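Local coordinates for hypothetical protein SA2161 (Staphylococcus aureus, PDB 1Y7R), which is of unknown function but, as a member of the GNAT family, probably transfers an acetyl group from acetyl-CoA to an unidentified acceptor, at residues C15-N20 against D48-M53; G54-D59 against F64-I69; L83-I88 against D111-K116. The protein carries 4 engineered substitutions. All blocks are in the same frame, centred on the assembly; numbering follows the deposited sequence.

Interaction 1: C15-N20 against D48-M53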
# COMPACT_ATOMS: atom_id res chain seq x y z
N CYS A 15 9.56 12.04 -12.01
CA CYS A 15 8.69 13.17 -11.84
C CYS A 15 8.06 13.53 -13.19
O CYS A 15 6.85 13.84 -13.28
CB CYS A 15 9.48 14.35 -11.29
SG CYS A 15 9.95 14.09 -9.55
N ALA A 16 8.87 13.48 -14.25
CA ALA A 16 8.45 13.83 -15.60
C ALA A 16 7.40 12.87 -16.12
O ALA A 16 6.43 13.27 -16.79
CB ALA A 16 9.63 13.87 -16.56
N LEU A 17 7.58 11.59 -15.80
CA LEU A 17 6.62 10.60 -16.24
C LEU A 17 5.27 10.78 -15.56
O LEU A 17 4.24 10.74 -16.23
CB LEU A 17 7.17 9.19 -16.09
CG LEU A 17 6.22 8.08 -16.49
CD1 LEU A 17 5.79 8.22 -17.96
CD2 LEU A 17 6.94 6.74 -16.23
N ARG A 18 5.27 11.00 -14.24
CA ARG A 18 4.04 11.35 -13.52
C ARG A 18 3.28 12.50 -14.19
O ARG A 18 2.11 12.39 -14.49
CB ARG A 18 4.38 11.75 -12.08
CG ARG A 18 4.47 10.61 -11.10
CD ARG A 18 3.84 11.10 -9.74
NE ARG A 18 3.29 10.00 -8.98
CZ ARG A 18 2.08 9.93 -8.45
NH1 ARG A 18 1.21 10.94 -8.50
NH2 ARG A 18 1.76 8.83 -7.81
N ILE A 19 3.96 13.62 -14.41
CA ILE A 19 3.28 14.78 -15.00
C ILE A 19 2.73 14.48 -16.40
O ILE A 19 1.56 14.82 -16.75
CB ILE A 19 4.24 15.98 -15.00
CG1 ILE A 19 4.34 16.49 -13.55
CG2 ILE A 19 3.77 17.10 -15.95
CD1 ILE A 19 5.58 17.32 -13.30
N ASN A 20 3.55 13.83 -17.20
CA ASN A 20 3.15 13.57 -18.58
C ASN A 20 2.22 12.40 -18.76
O ASN A 20 1.69 12.21 -19.87
CB ASN A 20 4.38 13.47 -19.45
CG ASN A 20 4.97 14.82 -19.70
OD1 ASN A 20 4.43 15.58 -20.51
ND2 ASN A 20 5.99 15.18 -18.95
N ASP A 48 15.72 6.19 -26.16
CA ASP A 48 16.26 6.71 -24.90
C ASP A 48 15.24 7.50 -24.07
O ASP A 48 15.63 8.24 -23.16
CB ASP A 48 17.53 7.53 -25.13
CG ASP A 48 18.67 6.69 -25.67
OD1 ASP A 48 18.55 5.44 -25.71
OD2 ASP A 48 19.69 7.32 -26.06
N ARG A 49 13.96 7.31 -24.34
CA ARG A 49 12.93 8.04 -23.59
C ARG A 49 12.14 7.10 -22.69
O ARG A 49 11.66 6.05 -23.17
CB ARG A 49 11.95 8.72 -24.52
CG ARG A 49 10.90 9.57 -23.80
CD ARG A 49 9.90 10.15 -24.78
NE ARG A 49 9.06 11.15 -24.11
CZ ARG A 49 7.97 11.67 -24.63
NH1 ARG A 49 7.53 11.28 -25.83
NH2 ARG A 49 7.28 12.55 -23.92
N LEU A 50 11.98 7.50 -21.43
CA LEU A 50 11.13 6.72 -20.52
C LEU A 50 9.67 6.96 -20.92
O LEU A 50 9.24 8.12 -20.92
CB LEU A 50 11.32 7.16 -19.06
CG LEU A 50 10.51 6.39 -18.01
CD1 LEU A 50 10.95 4.95 -17.87
CD2 LEU A 50 10.60 7.06 -16.63
N ILE A 51 8.92 5.89 -21.19
CA ILE A 51 7.52 6.05 -21.54
C ILE A 51 6.51 5.46 -20.53
O ILE A 51 5.31 5.74 -20.61
CB ILE A 51 7.27 5.61 -22.99
CG1 ILE A 51 7.34 4.09 -23.15
CG2 ILE A 51 8.25 6.34 -23.93
CD1 ILE A 51 6.10 3.37 -22.71
N GLY A 52 7.01 4.64 -19.60
CA GLY A 52 6.10 3.97 -18.66
C GLY A 52 6.82 3.37 -17.49
O GLY A 52 8.03 3.08 -17.55
N MSE A 53 6.09 3.22 -16.39
CA MSE A 53 6.64 2.63 -15.17
C MSE A 53 5.51 2.06 -14.31
O MSE A 53 4.34 2.40 -14.47
CB MSE A 53 7.41 3.65 -14.34
CG MSE A 53 6.52 4.55 -13.56
SE MSE A 53 7.64 5.80 -12.60
CE MSE A 53 8.93 4.69 -12.01

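Interaction 2: G54-D59 against F64-I69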
# COMPACT_ATOMS: atom_id res chain seq x y z
N GLY A 54 5.89 1.20 -13.41
CA GLY A 54 5.01 0.76 -12.30
C GLY A 54 5.88 0.35 -11.12
O GLY A 54 7.05 -0.03 -11.29
N ARG A 55 5.33 0.46 -9.91
CA ARG A 55 6.11 0.16 -8.71
C ARG A 55 5.27 -0.68 -7.75
O ARG A 55 4.03 -0.68 -7.84
CB ARG A 55 6.58 1.47 -8.02
CG ARG A 55 7.39 2.38 -8.96
CD ARG A 55 7.67 3.75 -8.40
NE ARG A 55 8.61 3.71 -7.26
CZ ARG A 55 8.41 4.27 -6.07
NH1 ARG A 55 7.31 4.96 -5.78
NH2 ARG A 55 9.39 4.16 -5.16
N VAL A 56 5.94 -1.42 -6.88
CA VAL A 56 5.30 -2.23 -5.84
C VAL A 56 5.95 -1.92 -4.47
O VAL A 56 7.20 -1.91 -4.33
CB VAL A 56 5.41 -3.73 -6.14
CG1 VAL A 56 4.81 -4.59 -4.99
CG2 VAL A 56 4.77 -4.06 -7.48
N ILE A 57 5.10 -1.68 -3.47
CA ILE A 57 5.49 -1.60 -2.07
C ILE A 57 4.83 -2.79 -1.35
O ILE A 57 3.88 -3.40 -1.86
CB ILE A 57 5.11 -0.25 -1.41
CG1 ILE A 57 3.60 0.05 -1.56
CG2 ILE A 57 5.97 0.90 -1.99
CD1 ILE A 57 3.06 1.09 -0.57
N GLY A 58 5.33 -3.12 -0.17
CA GLY A 58 4.72 -4.26 0.53
C GLY A 58 5.59 -4.77 1.66
O GLY A 58 6.62 -4.16 1.98
N ASP A 59 5.18 -5.89 2.26
CA ASP A 59 5.97 -6.51 3.33
C ASP A 59 6.58 -7.88 2.93
O ASP A 59 7.17 -8.57 3.75
CB ASP A 59 5.14 -6.59 4.63
CG ASP A 59 4.06 -7.69 4.58
OD1 ASP A 59 3.78 -8.28 3.52
OD2 ASP A 59 3.49 -7.94 5.65
N PHE A 64 0.77 -6.37 -0.40
CA PHE A 64 1.46 -5.48 -1.36
C PHE A 64 0.48 -4.41 -1.87
O PHE A 64 -0.74 -4.63 -1.90
CB PHE A 64 1.98 -6.29 -2.56
CG PHE A 64 2.94 -7.39 -2.20
CD1 PHE A 64 4.31 -7.16 -2.27
CD2 PHE A 64 2.47 -8.65 -1.79
CE1 PHE A 64 5.24 -8.18 -1.93
CE2 PHE A 64 3.37 -9.68 -1.46
CZ PHE A 64 4.76 -9.43 -1.50
N GLN A 65 1.04 -3.28 -2.30
CA GLN A 65 0.26 -2.27 -3.01
C GLN A 65 1.01 -1.93 -4.28
O GLN A 65 2.22 -1.67 -4.25
CB GLN A 65 0.08 -1.00 -2.18
CG GLN A 65 -1.09 -0.15 -2.70
CD GLN A 65 -1.19 1.22 -2.06
OE1 GLN A 65 -0.23 1.75 -1.50
NE2 GLN A 65 -2.34 1.82 -2.21
N ILE A 66 0.29 -1.94 -5.39
CA ILE A 66 0.80 -1.51 -6.68
C ILE A 66 0.53 -0.02 -6.78
O ILE A 66 -0.61 0.43 -6.52
CB ILE A 66 0.11 -2.27 -7.83
CG1 ILE A 66 0.40 -3.76 -7.67
CG2 ILE A 66 0.55 -1.74 -9.19
CD1 ILE A 66 -0.42 -4.63 -8.57
N VAL A 67 1.57 0.74 -7.13
CA VAL A 67 1.52 2.20 -7.11
C VAL A 67 2.23 2.76 -8.34
O VAL A 67 3.00 2.04 -8.96
CB VAL A 67 2.14 2.82 -5.81
CG1 VAL A 67 1.37 2.37 -4.55
CG2 VAL A 67 3.69 2.52 -5.68
N ASP A 68 1.97 4.02 -8.69
CA ASP A 68 2.74 4.71 -9.74
C ASP A 68 2.67 4.02 -11.08
O ASP A 68 3.68 3.95 -11.80
CB ASP A 68 4.21 4.87 -9.31
CG ASP A 68 4.39 6.00 -8.32
OD1 ASP A 68 3.63 6.98 -8.41
OD2 ASP A 68 5.25 5.91 -7.44
N ILE A 69 1.49 3.52 -11.46
CA ILE A 69 1.32 2.99 -12.82
C ILE A 69 1.15 4.19 -13.74
O ILE A 69 0.07 4.79 -13.81
CB ILE A 69 0.12 2.03 -12.92
CG1 ILE A 69 0.29 0.90 -11.89
CG2 ILE A 69 -0.02 1.44 -14.36
CD1 ILE A 69 1.46 0.03 -12.12

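Interaction 3: L83-I88 against D111-K116. Engineered in segment 111-116: V115 (natural residue Ala).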
# COMPACT_ATOMS: atom_id res chain seq x y z
N LEU A 83 1.68 -4.11 -20.38
CA LEU A 83 3.07 -4.59 -20.30
C LEU A 83 3.68 -4.41 -18.89
O LEU A 83 4.25 -5.34 -18.30
CB LEU A 83 3.91 -3.92 -21.40
CG LEU A 83 5.34 -4.51 -21.52
CD1 LEU A 83 5.37 -6.02 -21.77
CD2 LEU A 83 6.03 -3.82 -22.63
N ILE A 84 3.50 -3.21 -18.35
CA ILE A 84 3.89 -2.90 -16.96
C ILE A 84 3.26 -3.90 -15.97
O ILE A 84 3.94 -4.53 -15.15
CB ILE A 84 3.53 -1.45 -16.64
CG1 ILE A 84 4.51 -0.52 -17.38
CG2 ILE A 84 3.57 -1.18 -15.12
CD1 ILE A 84 4.03 0.92 -17.56
N MSE A 85 1.95 -4.09 -16.10
CA MSE A 85 1.23 -4.97 -15.18
C MSE A 85 1.70 -6.42 -15.32
O MSE A 85 1.79 -7.10 -14.32
CB MSE A 85 -0.28 -4.87 -15.40
CG MSE A 85 -0.94 -3.63 -14.85
SE MSE A 85 -0.67 -3.46 -12.87
CE MSE A 85 -1.79 -4.97 -12.31
N GLU A 86 2.00 -6.89 -16.54
CA GLU A 86 2.50 -8.24 -16.72
C GLU A 86 3.79 -8.43 -15.92
O GLU A 86 3.98 -9.45 -15.25
CB GLU A 86 2.73 -8.56 -18.21
CG GLU A 86 1.44 -8.75 -19.01
CD GLU A 86 0.76 -10.12 -18.73
OE1 GLU A 86 1.09 -10.77 -17.71
OE2 GLU A 86 -0.08 -10.55 -19.56
N HIS A 87 4.68 -7.45 -15.97
CA HIS A 87 5.94 -7.57 -15.21
C HIS A 87 5.73 -7.47 -13.69
O HIS A 87 6.31 -8.25 -12.91
CB HIS A 87 6.96 -6.58 -15.75
CG HIS A 87 7.51 -6.99 -17.09
ND1 HIS A 87 8.63 -7.79 -17.21
CD2 HIS A 87 7.04 -6.80 -18.34
CE1 HIS A 87 8.86 -8.02 -18.49
NE2 HIS A 87 7.91 -7.43 -19.20
N ILE A 88 4.82 -6.59 -13.28
CA ILE A 88 4.45 -6.50 -11.87
C ILE A 88 3.83 -7.81 -11.37
O ILE A 88 4.19 -8.31 -10.29
CB ILE A 88 3.51 -5.30 -11.62
CG1 ILE A 88 4.30 -4.01 -11.74
CG2 ILE A 88 2.81 -5.39 -10.27
CD1 ILE A 88 3.43 -2.80 -11.62
N ASP A 111 -9.57 1.53 -14.09
CA ASP A 111 -10.06 0.24 -13.56
C ASP A 111 -10.17 -0.83 -14.66
O ASP A 111 -10.00 -2.03 -14.39
CB ASP A 111 -11.37 0.38 -12.76
CG ASP A 111 -12.48 1.16 -13.50
OD1 ASP A 111 -12.24 1.84 -14.51
OD2 ASP A 111 -13.63 1.10 -13.01
N LYS A 112 -10.40 -0.40 -15.90
CA LYS A 112 -10.47 -1.35 -17.02
C LYS A 112 -9.17 -2.11 -17.27
O LYS A 112 -9.21 -3.28 -17.71
CB LYS A 112 -10.85 -0.63 -18.31
CG LYS A 112 -12.22 0.02 -18.28
CD LYS A 112 -12.56 0.55 -19.67
CE LYS A 112 -13.83 1.40 -19.65
NZ LYS A 112 -15.02 0.70 -19.04
N LEU A 113 -8.04 -1.45 -17.03
CA LEU A 113 -6.73 -2.10 -17.12
C LEU A 113 -6.57 -3.17 -16.02
O LEU A 113 -6.20 -4.33 -16.29
CB LEU A 113 -5.62 -1.06 -16.99
CG LEU A 113 -4.22 -1.67 -16.78
CD1 LEU A 113 -3.85 -2.49 -18.02
CD2 LEU A 113 -3.18 -0.67 -16.48
N TYR A 114 -6.88 -2.80 -14.78
CA TYR A 114 -6.57 -3.74 -13.67
C TYR A 114 -7.49 -4.93 -13.68
O TYR A 114 -7.10 -6.01 -13.28
CB TYR A 114 -6.60 -3.03 -12.32
CG TYR A 114 -5.73 -1.80 -12.36
CD1 TYR A 114 -4.34 -1.92 -12.56
CD2 TYR A 114 -6.27 -0.52 -12.23
CE1 TYR A 114 -3.53 -0.78 -12.64
CE2 TYR A 114 -5.48 0.60 -12.30
CZ TYR A 114 -4.12 0.48 -12.50
OH TYR A 114 -3.33 1.64 -12.54
N VAL A 115 -8.70 -4.75 -14.21
CA VAL A 115 -9.65 -5.86 -14.34
C VAL A 115 -9.06 -7.01 -15.18
O VAL A 115 -9.34 -8.20 -14.93
CB VAL A 115 -11.02 -5.36 -14.93
CG1 VAL A 115 -11.96 -6.53 -15.14
CG2 VAL A 115 -11.65 -4.37 -13.99
N LYS A 116 -8.26 -6.66 -16.19
CA LYS A 116 -7.57 -7.65 -17.05
C LYS A 116 -6.66 -8.61 -16.28
O LYS A 116 -6.37 -9.71 -16.76
CB LYS A 116 -6.69 -6.93 -18.09
CG LYS A 116 -7.46 -6.10 -19.08
CD LYS A 116 -6.48 -5.41 -20.08
CE LYS A 116 -7.25 -4.48 -21.00
NZ LYS A 116 -8.38 -5.27 -21.60

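Interaction 1: C15-N20 against D48-M53
The carbonyl O of A16 sits just before L17, the residue that meets L50 and M53 across the contact, and it accepts two bonds from N20. Amide ND2 of N20 lies 2.9 Å from A16 O, with an N-H...O angle of 157°. The backbone N of N20 is 3.0 Å from the same A16 O and reaches it from the opposite face of the carbonyl plane. The N20 side chain thus folds back along its own helix.

The contact with the strand rests on L17. Its CG is anti to the backbone N (chi1 179°), which carries both methyls down onto strand 49-53. CD2 makes most of the contacts. It is 3.5 Å from M53 CG, tighter than usual for two carbons, and 3.6 Å from the backbone C of G52. L50 closes on the same methyl, with L50 CD2 3.7 Å from L17 CD2. The other branch touches backbone, L17 CD1 standing 3.7 Å from I51 O. The side chains of L17 and M53, a selenomethionine, run antiparallel past one another, and M53 SE is 3.8 Å from L17 CD2. No hydrogen bond joins the two segments; the contact is apolar and buried.

I51 and G52 both face L44 on the neighbouring strand, a classic beta bulge. L17 therefore packs where strand 49-58 is irregular. A70 of strand 63-71 also touches L17. Helix segment 15-20 crosses strand segment 49-53 at -67°. This is the first helix of a GNAT fold, laid on one face of the central sheet.

Interaction 2: G54-D59 against F64-I69
This is the beta hairpin of strands 49-58 and 63-71 at the centre of the sheet, and its two strands run antiparallel. R55 and V67 form a hydrogen-bonded pair: R55 N is 3.0 Å from V67 O, and V67 N is 2.9 Å from R55 O. I57 and Q65 pair likewise, with Q65 N 2.9 Å from I57 O. V56-I66 and G58-F64 are the non-hydrogen-bonded pairs.

On the face of V56 and F64, V56 CG1 lies 3.8 Å from F64 CD1. Helix 80-95 packs on this face. On the other face I57 and Q65 run side by side, and I57 CD1 is 3.5 Å from Q65 OE1. That face meets the second subunit.

At D68 the backbone turns to positive phi (59°) and breaks the regular pairing. A distortion of this strand is a hallmark of the GNAT fold, where it usually lies beside the acetyl-CoA site. D68 OD2 meets R55 NH1 at 2.8 Å, in a salt bridge at the edge of the guanidinium. D68 OD1 is taken by R18, and Y14 also bonds OD2. R55 NH2 makes a second salt bridge, to D59 of the second subunit. R55 CD lies 3.7 Å from D68 CB, and the chi3 bend (68°) turns NH1 to the carboxylate.

Interaction 3: L83-I88 against D111-K116
In M85, a selenomethionine, chi1 (-75°) and chi2 (-60°) together bring the selenium to the ring edge of Y114, and a further bend at chi3 swings CE toward Y114 CD1. In Y114, CG is anti to the carbonyl carbon, which places the ring where one edge faces helix 83-88. The two side chains cross at about a right angle. M85 SE lies 3.9 Å from Y114 CE1. It stands 5.1 Å from the centre of the Y114 ring and 87° off the ring normal, so it sits almost exactly in the plane of the ring. This is an edge-on Met-aromatic contact. The terminal methyl takes part too, with M85 CE 4.0 Å from Y114 CD1.

L113 makes the second touch. Its CD2 is 4.1 Å from M85 CG, and the two side chains pass at a slant. L113 also lies against a face of the Y114 ring, with CG 4.2 Å above the plane and displaced toward the rim. The ring is therefore met on a face by its neighbour in sequence and at an edge by M85.

No hydrogen bond links the segments, and the surface they bury together is small, 123 Å². Other residues complete the packing: F117 and F119 touch M85, I69 touches Y114, and M129 of the second subunit packs on Y114 as well.

A phosphate ion is bound about 4 Å from the L113 side chain, probably from the crystallisation liquor. Its position is consistent with a pocket between the two helices. In GNAT enzymes these helices follow the two strands that splay apart, and the cleft there is the usual acetyl-CoA site.

The three contacts follow one another along the chain, and all belong to the one GNAT domain. Interactions 1 and 2 share strand 49-58 and have centres about 17 Å apart. R18 of interaction 1 reaches into interaction 2. Interaction 3 is centred about 12 Å from interaction 2 and about 17 Å from interaction 1. I84 packs on G52, M53 and G54, while I88 packs on V56 and I69. L17 and R18 come from the face that carries the side chains of M53 and D68, I84 and I88 from the other, so helices 11-20 and 80-95 lie on opposite faces of the hairpin strands. R55, I57 and Q65 of interaction 2 and Y114 of interaction 3 all pack on the second subunit.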